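Local coordinates for rieske iron-sulfur protein soxF (Sulfolobus acidocaldarius, PDB 1JM1) that carries a Rieske [2Fe-2S] cluster and probably passes electrons along the archaeal respiratory chain as part of a quinol oxidase, at residues 11-16 against 33-38; 39-44 against 185-190; 57-62 against 77-82; 149-154 against 162-167. All blocks are in the same frame, centred on the assembly; numbering follows the deposited sequence. Where two conformers were deposited one is given.

Contact 1. Residues 11-16 against 33-38; sequences PRYKVA and YFFAYP
Val15 lays both methyls over one face of the Phe35 ring. CG2 of Val15 sits 3.9 Å from the ring centroid of Phe35, a CH-pi contact. CG1 of Val15 meets CD2 of Phe35 at 3.7 Å. The carbonyl O of Tyr33 lies in plane at the edge of Phe35. The Tyr37 ring has Pro38 CB over the centre of one face. At its edge are Tyr13 CB and the carbonyl of Pro11. Tyr37 OH donates to Pro11 O at 2.7 Å, in the carbonyl plane. CG of Tyr37 is anti to the backbone N (chi1 179°), on the side of residues 11-13. CB of Tyr13 packs 3.6 Å from CD1 of Tyr37. The Tyr13 ring has Phe35 CD1 at its edge. An alanine in place of Tyr37 would probably leave the Pro11 carbonyl without this donor and open a gap beside Tyr13. Two waters also bridge the strands. One joins Tyr13 OH to Ala36 N, the other Val15 O to Tyr33 OH. Ala16 CB packs 3.7 Å from CE2 of Tyr33. The strands run antiparallel; their axes come no nearer than 8.2 Å, and side chains and waters, not backbone bonds, join them. Val15 and Ala16 form a classic beta bulge opposite Ile162. Strand 13-17 edges the sheet with 161-167, and strand 32-36 edges the sheet with 43-48, so the contact joins two sheets of the Rieske fold.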
loop_
_atom_site.group_PDB
_atom_site.type_symbol
_atom_site.label_atom_id
_atom_site.label_comp_id
_atom_site.label_asym_id
_atom_site.label_seq_id
_atom_site.Cartn_x
_atom_site.Cartn_y
_atom_site.Cartn_z
ATOM N N PRO A 11 1.531 -13.098 8.877
ATOM C CA PRO A 11 0.961 -14.161 8.019
ATOM C C PRO A 11 1.365 -13.958 6.590
ATOM O O PRO A 11 1.703 -12.855 6.135
ATOM C CB PRO A 11 -0.527 -13.970 8.203
ATOM C CG PRO A 11 -0.719 -12.522 8.547
ATOM C CD PRO A 11 0.511 -12.088 9.243
ATOM N N ARG A 12 1.336 -15.039 5.835
ATOM C CA ARG A 12 1.445 -15.046 4.385
ATOM C C ARG A 12 0.016 -15.157 3.858
ATOM O O ARG A 12 -0.640 -16.165 4.025
ATOM C CB ARG A 12 2.328 -16.212 3.968
ATOM C CG ARG A 12 2.494 -16.401 2.451
ATOM C CD ARG A 12 3.491 -17.535 2.205
ATOM N NE ARG A 12 3.667 -17.798 0.777
ATOM C CZ ARG A 12 4.546 -17.160 0.038
ATOM N NH1 ARG A 12 5.360 -16.202 0.490
ATOM N NH2 ARG A 12 4.612 -17.493 -1.262
ATOM N N TYR A 13 -0.487 -14.103 3.214
ATOM C CA TYR A 13 -1.855 -13.971 2.755
ATOM C C TYR A 13 -1.897 -13.795 1.263
ATOM O O TYR A 13 -1.269 -12.889 0.732
ATOM C CB TYR A 13 -2.530 -12.733 3.433
ATOM C CG TYR A 13 -3.831 -12.296 2.827
ATOM C CD1 TYR A 13 -4.920 -13.170 3.012
ATOM C CD2 TYR A 13 -4.027 -11.130 2.069
ATOM C CE1 TYR A 13 -6.147 -12.819 2.461
ATOM C CE2 TYR A 13 -5.246 -10.812 1.494
ATOM C CZ TYR A 13 -6.290 -11.650 1.716
ATOM O OH TYR A 13 -7.525 -11.331 1.096
ATOM N N LYS A 14 -2.676 -14.604 0.539
ATOM C CA LYS A 14 -2.823 -14.437 -0.882
ATOM C C LYS A 14 -3.726 -13.267 -1.209
ATOM O O LYS A 14 -4.920 -13.259 -0.854
ATOM C CB LYS A 14 -3.450 -15.728 -1.470
ATOM C CG LYS A 14 -3.436 -15.669 -3.003
ATOM C CD LYS A 14 -4.193 -16.872 -3.613
ATOM C CE LYS A 14 -3.682 -18.224 -3.140
ATOM N NZ LYS A 14 -4.303 -19.320 -3.928
ATOM N N VAL A 15 -3.212 -12.287 -1.877
ATOM C CA VAL A 15 -3.969 -11.095 -2.273
ATOM C C VAL A 15 -4.778 -11.371 -3.526
ATOM O O VAL A 15 -5.975 -11.119 -3.601
ATOM C CB VAL A 15 -3.046 -9.879 -2.475
ATOM C CG1 VAL A 15 -3.881 -8.676 -2.955
ATOM C CG2 VAL A 15 -2.330 -9.521 -1.217
ATOM N N ALA A 16 -4.091 -11.849 -4.577
ATOM C CA ALA A 16 -4.675 -12.031 -5.893
ATOM C C ALA A 16 -3.667 -12.782 -6.752
ATOM O O ALA A 16 -2.479 -12.771 -6.459
ATOM C CB ALA A 16 -4.972 -10.701 -6.585
ATOM N N TYR A 33 -5.879 -2.245 -6.511
ATOM C CA TYR A 33 -6.593 -3.446 -6.140
ATOM C C TYR A 33 -6.622 -3.525 -4.632
ATOM O O TYR A 33 -5.576 -3.728 -3.983
ATOM C CB TYR A 33 -5.936 -4.665 -6.755
ATOM C CG TYR A 33 -6.648 -5.949 -6.704
ATOM C CD1 TYR A 33 -7.428 -6.389 -7.770
ATOM C CD2 TYR A 33 -6.617 -6.762 -5.549
ATOM C CE1 TYR A 33 -8.115 -7.587 -7.729
ATOM C CE2 TYR A 33 -7.297 -7.977 -5.545
ATOM C CZ TYR A 33 -8.039 -8.341 -6.641
ATOM O OH TYR A 33 -8.680 -9.595 -6.678
ATOM N N PHE A 34 -7.795 -3.371 -4.020
ATOM C CA PHE A 34 -7.917 -3.286 -2.575
ATOM C C PHE A 34 -7.976 -4.652 -1.939
ATOM O O PHE A 34 -8.499 -5.606 -2.539
ATOM C CB PHE A 34 -9.154 -2.477 -2.165
ATOM C CG PHE A 34 -8.994 -0.995 -2.485
ATOM C CD1 PHE A 34 -9.453 -0.511 -3.697
ATOM C CD2 PHE A 34 -8.391 -0.154 -1.581
ATOM C CE1 PHE A 34 -9.298 0.847 -3.961
ATOM C CE2 PHE A 34 -8.233 1.209 -1.854
ATOM C CZ PHE A 34 -8.692 1.708 -3.040
ATOM N N PHE A 35 -7.481 -4.719 -0.707
ATOM C CA PHE A 35 -7.513 -5.929 0.108
ATOM C C PHE A 35 -7.371 -5.494 1.572
ATOM O O PHE A 35 -7.227 -4.283 1.839
ATOM C CB PHE A 35 -6.409 -6.932 -0.317
ATOM C CG PHE A 35 -5.007 -6.473 -0.137
ATOM C CD1 PHE A 35 -4.225 -6.900 0.926
ATOM C CD2 PHE A 35 -4.404 -5.608 -1.048
ATOM C CE1 PHE A 35 -2.903 -6.544 1.055
ATOM C CE2 PHE A 35 -3.073 -5.234 -0.917
ATOM C CZ PHE A 35 -2.318 -5.694 0.124
ATOM N N ALA A 36 -7.429 -6.417 2.489
ATOM C CA ALA A 36 -7.178 -6.148 3.909
ATOM C C ALA A 36 -6.044 -7.027 4.372
ATOM O O ALA A 36 -5.951 -8.199 3.964
ATOM C CB ALA A 36 -8.397 -6.432 4.768
ATOM N N TYR A 37 -5.165 -6.482 5.217
ATOM C CA TYR A 37 -4.005 -7.239 5.666
ATOM C C TYR A 37 -3.284 -6.479 6.773
ATOM O O TYR A 37 -3.137 -5.262 6.656
ATOM C CB TYR A 37 -2.977 -7.376 4.509
ATOM C CG TYR A 37 -1.727 -8.139 4.892
ATOM C CD1 TYR A 37 -1.709 -9.528 4.934
ATOM C CD2 TYR A 37 -0.563 -7.443 5.250
ATOM C CE1 TYR A 37 -0.572 -10.212 5.319
ATOM C CE2 TYR A 37 0.565 -8.142 5.643
ATOM C CZ TYR A 37 0.545 -9.541 5.674
ATOM O OH TYR A 37 1.696 -10.169 6.076
ATOM N N PRO A 38 -2.729 -7.181 7.774
ATOM C CA PRO A 38 -2.884 -8.609 8.057
ATOM C C PRO A 38 -4.185 -9.020 8.665
ATOM O O PRO A 38 -4.432 -10.226 8.756
ATOM C CB PRO A 38 -1.681 -8.906 8.981
ATOM C CG PRO A 38 -1.500 -7.579 9.729
ATOM C CD PRO A 38 -1.743 -6.542 8.692
HETATM O O HOH W 1 -8.669 -8.953 1.831
HETATM O O HOH W 2 -8.381 -11.524 -4.947
#

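Contact 2. Residues 39-44 against 185-190; sequences LTDEPC and LLYDPR
Asp41 and the backbone of residues 186-188 meet at one water. The water lies 2.9 Å from Asp41 OD1, to which it donates. It donates to Leu186 O at 2.8 Å, and it accepts a hydrogen bond from Asp188 N at 2.9 Å. Other acceptors nearby compete for its two protons, so the two donated bonds are probably not both made all the time. The other carboxylate oxygen, OD2 of Asp41, lies 3.5 Å from both CD1 and CE1 of Tyr187. The two side chains cross at about a right angle, yet the carboxylate and ring planes are only 7° apart. Residues 39-42 form a type I beta turn within the link between strands 32-36 and 43-48 of a beta hairpin. Glu42 N closes the turn on Leu39 O at 3.2 Å. Glu42 OE1 accepts from Leu39 N at 2.9 Å, on the anti side of the carboxylate. An alanine in place of Glu42 would probably leave Leu39 N without this acceptor and give the turn more freedom to move. Leu39 is the apolar part of the contact. Its CD1 touches Leu186 O at 3.4 Å and also nears the carbonyl of Leu185. Arg178 also hydrogen-bonds Leu186 O. In the other segment, Asp188 OD1 accepts from Arg190 N in an Asx turn. Asp188 OD2 accepts hydrogen bonds from the backbone N of Gly175 and Ile176.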
loop_
_atom_site.group_PDB
_atom_site.type_symbol
_atom_site.label_atom_id
_atom_site.label_comp_id
_atom_site.label_asym_id
_atom_site.label_seq_id
_atom_site.Cartn_x
_atom_site.Cartn_y
_atom_site.Cartn_z
ATOM N N LEU A 39 -5.019 -8.074 9.129
ATOM C CA LEU A 39 -6.299 -8.323 9.688
ATOM C C LEU A 39 -7.389 -7.815 8.802
ATOM O O LEU A 39 -7.200 -6.876 8.015
ATOM C CB LEU A 39 -6.447 -7.680 11.088
ATOM C CG LEU A 39 -5.341 -8.019 12.114
ATOM C CD1 LEU A 39 -5.685 -7.255 13.385
ATOM C CD2 LEU A 39 -5.110 -9.484 12.338
ATOM N N THR A 40 -8.572 -8.366 8.945
ATOM C CA THR A 40 -9.684 -8.050 8.017
ATOM C C THR A 40 -10.048 -6.672 8.043
ATOM O O THR A 40 -10.615 -6.129 7.054
ATOM C CB THR A 40 -10.934 -8.954 8.250
ATOM O OG1 THR A 40 -11.344 -8.545 9.496
ATOM C CG2 THR A 40 -10.493 -10.373 8.140
ATOM N N ASP A 41 -9.888 -5.882 9.087
ATOM C CA ASP A 41 -10.291 -4.449 9.143
ATOM C C ASP A 41 -9.217 -3.406 8.830
ATOM O O ASP A 41 -9.359 -2.201 9.133
ATOM C CB ASP A 41 -10.708 -4.259 10.696
ATOM C CG ASP A 41 -9.622 -4.418 11.797
ATOM O OD1 ASP A 41 -8.364 -4.600 11.894
ATOM O OD2 ASP A 41 -9.816 -4.421 13.137
ATOM N N GLU A 42 -8.141 -3.837 8.217
ATOM C CA GLU A 42 -6.963 -3.004 7.903
ATOM C C GLU A 42 -6.842 -2.893 6.390
ATOM O O GLU A 42 -6.244 -3.748 5.729
ATOM C CB GLU A 42 -5.709 -3.607 8.500
ATOM C CG GLU A 42 -5.681 -3.563 10.025
ATOM C CD GLU A 42 -4.589 -4.395 10.614
ATOM O OE1 GLU A 42 -4.174 -5.414 10.064
ATOM O OE2 GLU A 42 -4.077 -3.971 11.736
ATOM N N PRO A 43 -7.421 -1.861 5.792
ATOM C CA PRO A 43 -7.439 -1.788 4.343
ATOM C C PRO A 43 -6.087 -1.418 3.760
ATOM O O PRO A 43 -5.373 -0.594 4.328
ATOM C CB PRO A 43 -8.509 -0.695 4.066
ATOM C CG PRO A 43 -8.338 0.215 5.232
ATOM C CD PRO A 43 -8.088 -0.705 6.429
ATOM N N CYS A 44 -5.792 -2.013 2.611
ATOM C CA CYS A 44 -4.574 -1.846 1.851
ATOM C C CYS A 44 -4.897 -1.794 0.392
ATOM O O CYS A 44 -6.005 -2.166 -0.024
ATOM C CB CYS A 44 -3.631 -3.049 2.108
ATOM S SG CYS A 44 -3.113 -3.268 3.826
ATOM N N LEU A 185 -0.682 -6.604 13.878
ATOM C CA LEU A 185 -1.423 -7.829 14.222
ATOM C C LEU A 185 -2.353 -7.631 15.385
ATOM O O LEU A 185 -3.110 -8.556 15.712
ATOM C CB LEU A 185 -0.418 -8.969 14.502
ATOM C CG LEU A 185 0.490 -9.326 13.302
ATOM C CD1 LEU A 185 1.657 -10.184 13.788
ATOM C CD2 LEU A 185 -0.298 -10.021 12.219
ATOM N N LEU A 186 -2.312 -6.497 16.071
ATOM C CA LEU A 186 -3.237 -6.220 17.155
ATOM C C LEU A 186 -4.604 -5.788 16.614
ATOM O O LEU A 186 -4.683 -4.985 15.678
ATOM C CB LEU A 186 -2.688 -5.116 18.042
ATOM C CG LEU A 186 -1.337 -5.452 18.705
ATOM C CD1 LEU A 186 -0.851 -4.208 19.419
ATOM C CD2 LEU A 186 -1.445 -6.628 19.685
ATOM N N TYR A 187 -5.645 -6.286 17.216
ATOM C CA TYR A 187 -7.028 -5.911 16.904
ATOM C C TYR A 187 -7.374 -4.650 17.646
ATOM O O TYR A 187 -7.386 -4.546 18.861
ATOM C CB TYR A 187 -7.951 -7.061 17.352
ATOM C CG TYR A 187 -9.419 -6.708 17.121
ATOM C CD1 TYR A 187 -10.004 -6.604 15.862
ATOM C CD2 TYR A 187 -10.206 -6.492 18.221
ATOM C CE1 TYR A 187 -11.328 -6.294 15.674
ATOM C CE2 TYR A 187 -11.552 -6.160 18.074
ATOM C CZ TYR A 187 -12.018 -6.064 16.804
ATOM O OH TYR A 187 -13.368 -5.777 16.726
ATOM N N ASP A 188 -7.771 -3.629 16.894
ATOM C CA ASP A 188 -8.270 -2.353 17.395
ATOM C C ASP A 188 -9.663 -2.165 16.876
ATOM O O ASP A 188 -9.837 -1.961 15.675
ATOM C CB ASP A 188 -7.392 -1.227 16.895
ATOM C CG ASP A 188 -7.782 0.124 17.486
ATOM O OD1 ASP A 188 -8.851 0.227 18.109
ATOM O OD2 ASP A 188 -6.996 1.096 17.247
ATOM N N PRO A 189 -10.677 -2.184 17.716
ATOM C CA PRO A 189 -12.031 -1.974 17.265
ATOM C C PRO A 189 -12.238 -0.635 16.562
ATOM O O PRO A 189 -13.214 -0.523 15.832
ATOM C CB PRO A 189 -12.869 -2.031 18.548
ATOM C CG PRO A 189 -12.014 -2.547 19.556
ATOM C CD PRO A 189 -10.631 -2.412 19.173
ATOM N N ARG A 190 -11.408 0.361 16.782
ATOM C CA ARG A 190 -11.558 1.619 16.068
ATOM C C ARG A 190 -11.290 1.489 14.569
ATOM O O ARG A 190 -11.691 2.354 13.785
ATOM C CB ARG A 190 -10.733 2.709 16.652
ATOM C CG ARG A 190 -11.042 3.061 18.085
ATOM C CD ARG A 190 -10.474 4.435 18.442
ATOM N NE ARG A 190 -10.660 4.651 19.882
ATOM C CZ ARG A 190 -10.139 5.695 20.503
ATOM N NH1 ARG A 190 -9.487 6.634 19.822
ATOM N NH2 ARG A 190 -10.281 5.803 21.793
HETATM O O HOH W 3 -6.691 -3.760 14.168
#

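Contact 3. Residues 57-62 against 77-82; sequences ITEIPN and TIKGVG
Thr58 starts the pairing through its carbonyl, which accepts from Gly80 N at 2.9 Å. The donor stands well above the carbonyl plane. A water bridges Thr58 O and Gly80 O, though other acceptors compete for its protons. Next, Glu59 sits opposite Lys79 in a non-hydrogen-bonded pair. CG of Glu59 is anti to the backbone N (chi1 -176°), and the extended chain then carries the carboxylate to its partners. Thr77 OG1 donates to Glu59 OE2 at 2.6 Å, on the anti lone pair. Lys79 NZ forms a salt bridge with Glu59 OE2 at 3.2 Å, from above the carboxylate plane. Thus one oxygen holds two donors. Ile60 makes both bonds of a hydrogen-bonded pair: Ile60 N to Ile78 O at 3.0 Å and Ile78 N to Ile60 O at 2.8 Å. CG1 of Ile60 lies 4.0 Å from CB of Ile78. Pro61 faces Thr77, and their side chains diverge. Asn62 turns its amide elsewhere, with ND2 bonded to Ile75 O and OD1 to Tyr64 N. This two-stranded antiparallel sheet lies over strand 87-91: Ile60 and Ile78 pack on Phe88 and Ile150, while Val81 reaches strand 151-155.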
loop_
_atom_site.group_PDB
_atom_site.type_symbol
_atom_site.label_atom_id
_atom_site.label_comp_id
_atom_site.label_asym_id
_atom_site.label_seq_id
_atom_site.Cartn_x
_atom_site.Cartn_y
_atom_site.Cartn_z
ATOM N N ILE A 57 8.753 1.470 -13.040
ATOM C CA ILE A 57 9.161 1.563 -11.632
ATOM C C ILE A 57 9.200 0.164 -11.059
ATOM O O ILE A 57 8.139 -0.478 -10.904
ATOM C CB ILE A 57 8.235 2.514 -10.852
ATOM C CG1 ILE A 57 8.269 3.960 -11.446
ATOM C CG2 ILE A 57 8.621 2.529 -9.391
ATOM C CD1 ILE A 57 6.977 4.677 -11.076
ATOM N N THR A 58 10.386 -0.307 -10.727
ATOM C CA THR A 58 10.587 -1.679 -10.284
ATOM C C THR A 58 11.168 -1.766 -8.881
ATOM O O THR A 58 11.263 -2.877 -8.350
ATOM C CB THR A 58 11.448 -2.505 -11.232
ATOM O OG1 THR A 58 12.728 -1.921 -11.329
ATOM C CG2 THR A 58 10.843 -2.557 -12.648
ATOM N N GLU A 59 11.541 -0.669 -8.252
ATOM C CA GLU A 59 12.131 -0.702 -6.909
ATOM C C GLU A 59 11.947 0.704 -6.320
ATOM O O GLU A 59 12.176 1.687 -7.015
ATOM C CB GLU A 59 13.596 -1.086 -7.027
ATOM C CG GLU A 59 14.299 -1.253 -5.693
ATOM C CD GLU A 59 15.726 -1.776 -5.879
ATOM O OE1 GLU A 59 16.315 -1.728 -6.976
ATOM O OE2 GLU A 59 16.281 -2.303 -4.898
ATOM N N ILE A 60 11.550 0.735 -5.058
ATOM C CA ILE A 60 11.330 2.000 -4.343
ATOM C C ILE A 60 12.074 1.859 -3.003
ATOM O O ILE A 60 12.300 0.755 -2.492
ATOM C CB ILE A 60 9.889 2.357 -4.187
ATOM C CG1 ILE A 60 9.140 1.407 -3.255
ATOM C CG2 ILE A 60 9.177 2.441 -5.528
ATOM C CD1 ILE A 60 7.662 1.624 -3.114
ATOM N N PRO A 61 12.415 2.988 -2.349
ATOM C CA PRO A 61 13.139 2.877 -1.085
ATOM C C PRO A 61 12.228 2.473 0.041
ATOM O O PRO A 61 11.035 2.737 0.025
ATOM C CB PRO A 61 13.678 4.319 -0.864
ATOM C CG PRO A 61 13.475 5.071 -2.144
ATOM C CD PRO A 61 12.292 4.372 -2.812
ATOM N N ASN A 62 12.837 1.876 1.099
ATOM C CA ASN A 62 12.163 1.724 2.348
ATOM C C ASN A 62 12.549 2.876 3.250
ATOM O O ASN A 62 13.639 2.842 3.862
ATOM C CB ASN A 62 12.503 0.409 3.068
ATOM C CG ASN A 62 11.868 0.362 4.423
ATOM O OD1 ASN A 62 10.904 1.118 4.697
ATOM N ND2 ASN A 62 12.341 -0.484 5.300
ATOM N N THR A 77 15.172 -1.550 0.425
ATOM C CA THR A 77 14.356 -1.210 -0.718
ATOM C C THR A 77 13.276 -2.245 -0.860
ATOM O O THR A 77 13.383 -3.362 -0.362
ATOM C CB THR A 77 15.122 -1.113 -2.020
ATOM O OG1 THR A 77 15.467 -2.468 -2.403
ATOM C CG2 THR A 77 16.387 -0.231 -1.919
ATOM N N ILE A 78 12.198 -1.835 -1.505
ATOM C CA ILE A 78 11.052 -2.687 -1.806
ATOM C C ILE A 78 11.056 -2.942 -3.302
ATOM O O ILE A 78 10.964 -1.991 -4.094
ATOM C CB ILE A 78 9.745 -2.040 -1.358
ATOM C CG1 ILE A 78 9.736 -1.692 0.118
ATOM C CG2 ILE A 78 8.548 -2.959 -1.734
ATOM C CD1 ILE A 78 9.931 -2.722 0.993
ATOM N N LYS A 79 11.177 -4.196 -3.673
ATOM C CA LYS A 79 11.131 -4.542 -5.104
ATOM C C LYS A 79 9.702 -4.756 -5.522
ATOM O O LYS A 79 8.898 -5.403 -4.835
ATOM C CB LYS A 79 11.956 -5.832 -5.368
ATOM C CG LYS A 79 13.522 -5.522 -5.197
ATOM C CD LYS A 79 14.413 -6.551 -5.726
ATOM C CE LYS A 79 15.887 -6.135 -5.669
ATOM N NZ LYS A 79 16.146 -5.497 -4.357
ATOM N N GLY A 80 9.348 -4.243 -6.694
ATOM C CA GLY A 80 8.071 -4.525 -7.283
ATOM C C GLY A 80 7.995 -6.001 -7.660
ATOM O O GLY A 80 9.015 -6.612 -8.019
ATOM N N VAL A 81 6.798 -6.564 -7.628
ATOM C CA VAL A 81 6.648 -7.984 -7.864
ATOM C C VAL A 81 5.849 -8.281 -9.140
ATOM O O VAL A 81 5.217 -7.403 -9.750
ATOM C CB VAL A 81 6.027 -8.716 -6.638
ATOM C CG1 VAL A 81 6.861 -8.440 -5.397
ATOM C CG2 VAL A 81 4.561 -8.359 -6.444
ATOM N N GLY A 82 5.903 -9.561 -9.504
ATOM C CA GLY A 82 5.275 -10.081 -10.688
ATOM C C GLY A 82 6.192 -10.027 -11.870
ATOM O O GLY A 82 7.327 -9.527 -11.795
HETATM O O HOH W 4 11.378 -5.598 -9.118
#

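Contact 4. Residues 149-154 against 162-167; sequences PIVILD and IYAVGT
Ile152 and Gly166 mark the tight part of this beta hairpin. Val165 and Gly166 both face Ile152, a classic beta bulge. Ile152 N donates to Gly166 O at 2.8 Å, with the donor above the carbonyl plane. The bond from Val165 N to Ile152 O, 2.9 Å, is straighter, 169° at the hydrogen. In the conformer given, a CB on Gly166 would fall close to CD1 of Ile152, so the glycine probably leaves room for it. The side chains of Ile152 and Val165 cross at about a right angle, CG2 of Ile152 lying 3.9 Å from CG2 of Val165. On the other face of the sheet, Val151 has CG1 anti to the backbone N (chi1 177°). That methyl meets CB of Ala164 at 3.7 Å. CD2 of Leu153 packs beside the same alanine. Val151 and Leu153 also rest on Ala89 of strand 87-91. The far end is more open. Asp154 and Tyr163 form a hydrogen-bonded pair, both partly exposed. Asp154 N to Tyr163 O and Tyr163 N to Asp154 O are each 2.8 Å. The carbonyl O of Asp154 lies at the edge of the Tyr163 ring, in its plane. CB of Asp154 packs 4.0 Å from CG1 of Val165. Asp154 OD2 forms a salt bridge with Arg12, which also makes a cation-pi contact with Tyr163. The chemistry therefore divides: apolar side chains pack the bulged interior, while the carboxylate sits at the partly exposed end, where the neighbouring arginine would probably balance its charge.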
loop_
_atom_site.group_PDB
_atom_site.type_symbol
_atom_site.label_atom_id
_atom_site.label_comp_id
_atom_site.label_asym_id
_atom_site.label_seq_id
_atom_site.Cartn_x
_atom_site.Cartn_y
_atom_site.Cartn_z
ATOM N N PRO A 149 2.824 3.511 5.267
ATOM C CA PRO A 149 3.395 2.167 5.320
ATOM C C PRO A 149 3.210 1.381 4.031
ATOM O O PRO A 149 2.159 1.442 3.372
ATOM C CB PRO A 149 2.660 1.529 6.505
ATOM C CG PRO A 149 2.362 2.713 7.394
ATOM C CD PRO A 149 1.969 3.814 6.406
ATOM N N ILE A 150 4.245 0.624 3.710
ATOM C CA ILE A 150 4.301 -0.305 2.597
ATOM C C ILE A 150 3.968 -1.706 3.090
ATOM O O ILE A 150 4.459 -2.144 4.128
ATOM C CB ILE A 150 5.698 -0.282 1.920
ATOM C CG1 ILE A 150 5.937 1.091 1.315
ATOM C CG2 ILE A 150 5.854 -1.393 0.900
ATOM C CD1 ILE A 150 7.391 1.332 0.887
ATOM N N VAL A 151 3.155 -2.412 2.307
ATOM C CA VAL A 151 2.885 -3.819 2.499
ATOM C C VAL A 151 3.874 -4.584 1.606
ATOM O O VAL A 151 3.889 -4.419 0.381
ATOM C CB VAL A 151 1.437 -4.162 2.149
ATOM C CG1 VAL A 151 1.210 -5.682 2.308
ATOM C CG2 VAL A 151 0.475 -3.372 3.021
ATOM N N ILE A 152 4.703 -5.389 2.246
ATOM C CA ILE A 152 5.726 -6.178 1.540
ATOM C C ILE A 152 5.020 -7.345 0.855
ATOM O O ILE A 152 4.210 -8.037 1.476
ATOM C CB ILE A 152 6.812 -6.614 2.513
ATOM C CG1 ILE A 152 7.380 -5.390 3.246
ATOM C CG2 ILE A 152 7.876 -7.430 1.765
ATOM C CD1 ILE A 152 8.101 -5.868 4.496
ATOM N N LEU A 153 5.322 -7.531 -0.437
ATOM C CA LEU A 153 4.741 -8.560 -1.246
ATOM C C LEU A 153 5.756 -9.593 -1.641
ATOM O O LEU A 153 6.954 -9.327 -1.747
ATOM C CB LEU A 153 4.143 -7.934 -2.521
ATOM C CG LEU A 153 3.096 -6.848 -2.331
ATOM C CD1 LEU A 153 2.677 -6.298 -3.699
ATOM C CD2 LEU A 153 1.881 -7.366 -1.549
ATOM N N ASP A 154 5.253 -10.781 -1.943
ATOM C CA ASP A 154 6.028 -11.901 -2.484
ATOM C C ASP A 154 5.199 -12.502 -3.627
ATOM O O ASP A 154 4.051 -12.936 -3.410
ATOM C CB ASP A 154 6.321 -12.915 -1.416
ATOM C CG ASP A 154 7.199 -14.063 -1.852
ATOM O OD1 ASP A 154 7.920 -13.914 -2.838
ATOM O OD2 ASP A 154 7.264 -15.074 -1.124
ATOM N N ILE A 162 0.178 -13.573 -5.844
ATOM C CA ILE A 162 0.808 -12.467 -5.101
ATOM C C ILE A 162 0.385 -12.527 -3.653
ATOM O O ILE A 162 -0.829 -12.511 -3.370
ATOM C CB ILE A 162 0.382 -11.103 -5.708
ATOM C CG1 ILE A 162 0.777 -10.993 -7.175
ATOM C CG2 ILE A 162 0.936 -9.956 -4.890
ATOM C CD1 ILE A 162 0.009 -9.927 -7.950
ATOM N N TYR A 163 1.353 -12.605 -2.764
ATOM C CA TYR A 163 1.118 -12.702 -1.333
ATOM C C TYR A 163 1.574 -11.412 -0.627
ATOM O O TYR A 163 2.619 -10.844 -0.977
ATOM C CB TYR A 163 1.927 -13.861 -0.737
ATOM C CG TYR A 163 1.414 -15.217 -1.178
ATOM C CD1 TYR A 163 1.821 -15.800 -2.359
ATOM C CD2 TYR A 163 0.447 -15.884 -0.442
ATOM C CE1 TYR A 163 1.323 -17.016 -2.730
ATOM C CE2 TYR A 163 -0.064 -17.101 -0.824
ATOM C CZ TYR A 163 0.356 -17.679 -1.998
ATOM O OH TYR A 163 -0.138 -18.884 -2.344
ATOM N N ALA A 164 0.829 -11.021 0.396
ATOM C CA ALA A 164 1.277 -10.039 1.362
ATOM C C ALA A 164 1.958 -10.788 2.506
ATOM O O ALA A 164 1.423 -11.769 2.999
ATOM C CB ALA A 164 0.085 -9.230 1.883
ATOM N N VAL A 165 3.144 -10.318 2.879
ATOM C CA VAL A 165 3.996 -11.038 3.854
ATOM C C VAL A 165 4.520 -10.183 4.979
ATOM O O VAL A 165 5.146 -10.722 5.900
ATOM C CB VAL A 165 5.142 -11.783 3.134
ATOM C CG1 VAL A 165 4.567 -12.817 2.180
ATOM C CG2 VAL A 165 6.100 -10.822 2.436
ATOM N N GLY A 166 4.329 -8.865 4.951
ATOM C CA GLY A 166 4.726 -8.045 6.073
ATOM C C GLY A 166 4.414 -6.585 5.781
ATOM O O GLY A 166 3.805 -6.271 4.785
ATOM N N THR A 167 4.859 -5.706 6.690
ATOM C CA THR A 167 4.828 -4.271 6.449
ATOM C C THR A 167 6.146 -3.688 6.889
ATOM O O THR A 167 6.851 -4.279 7.709
ATOM C CB THR A 167 3.655 -3.544 7.136
ATOM O OG1 THR A 167 3.846 -3.534 8.552
ATOM C CG2 THR A 167 2.324 -4.207 6.818
#

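Overall arrangement
Contacts 1 and 4 lie closest, with centres 8 Å apart. They meet in one sheet through strand 13-17, which pairs with 161-167, and Arg12 NH1 reaches Asp154 OD2 at 2.7 Å. Contact 2 follows contact 1 through strands 32-36 and 43-48, with Cys44 N hydrogen-bonded to Phe35 O at 2.8 Å. Contact 3 packs on contact 4, where CD1 of Ile150 lies 3.9 Å from CG1 of Ile78. Contacts 2 and 3 are on opposite sides of the chain's centre, their own centres 25 Å apart. Contacts 1, 2 and 4 lie away from the [2Fe-2S] pocket. In contact 3, the Ile60 side chain is about 13 Å from a bound magnesium ion.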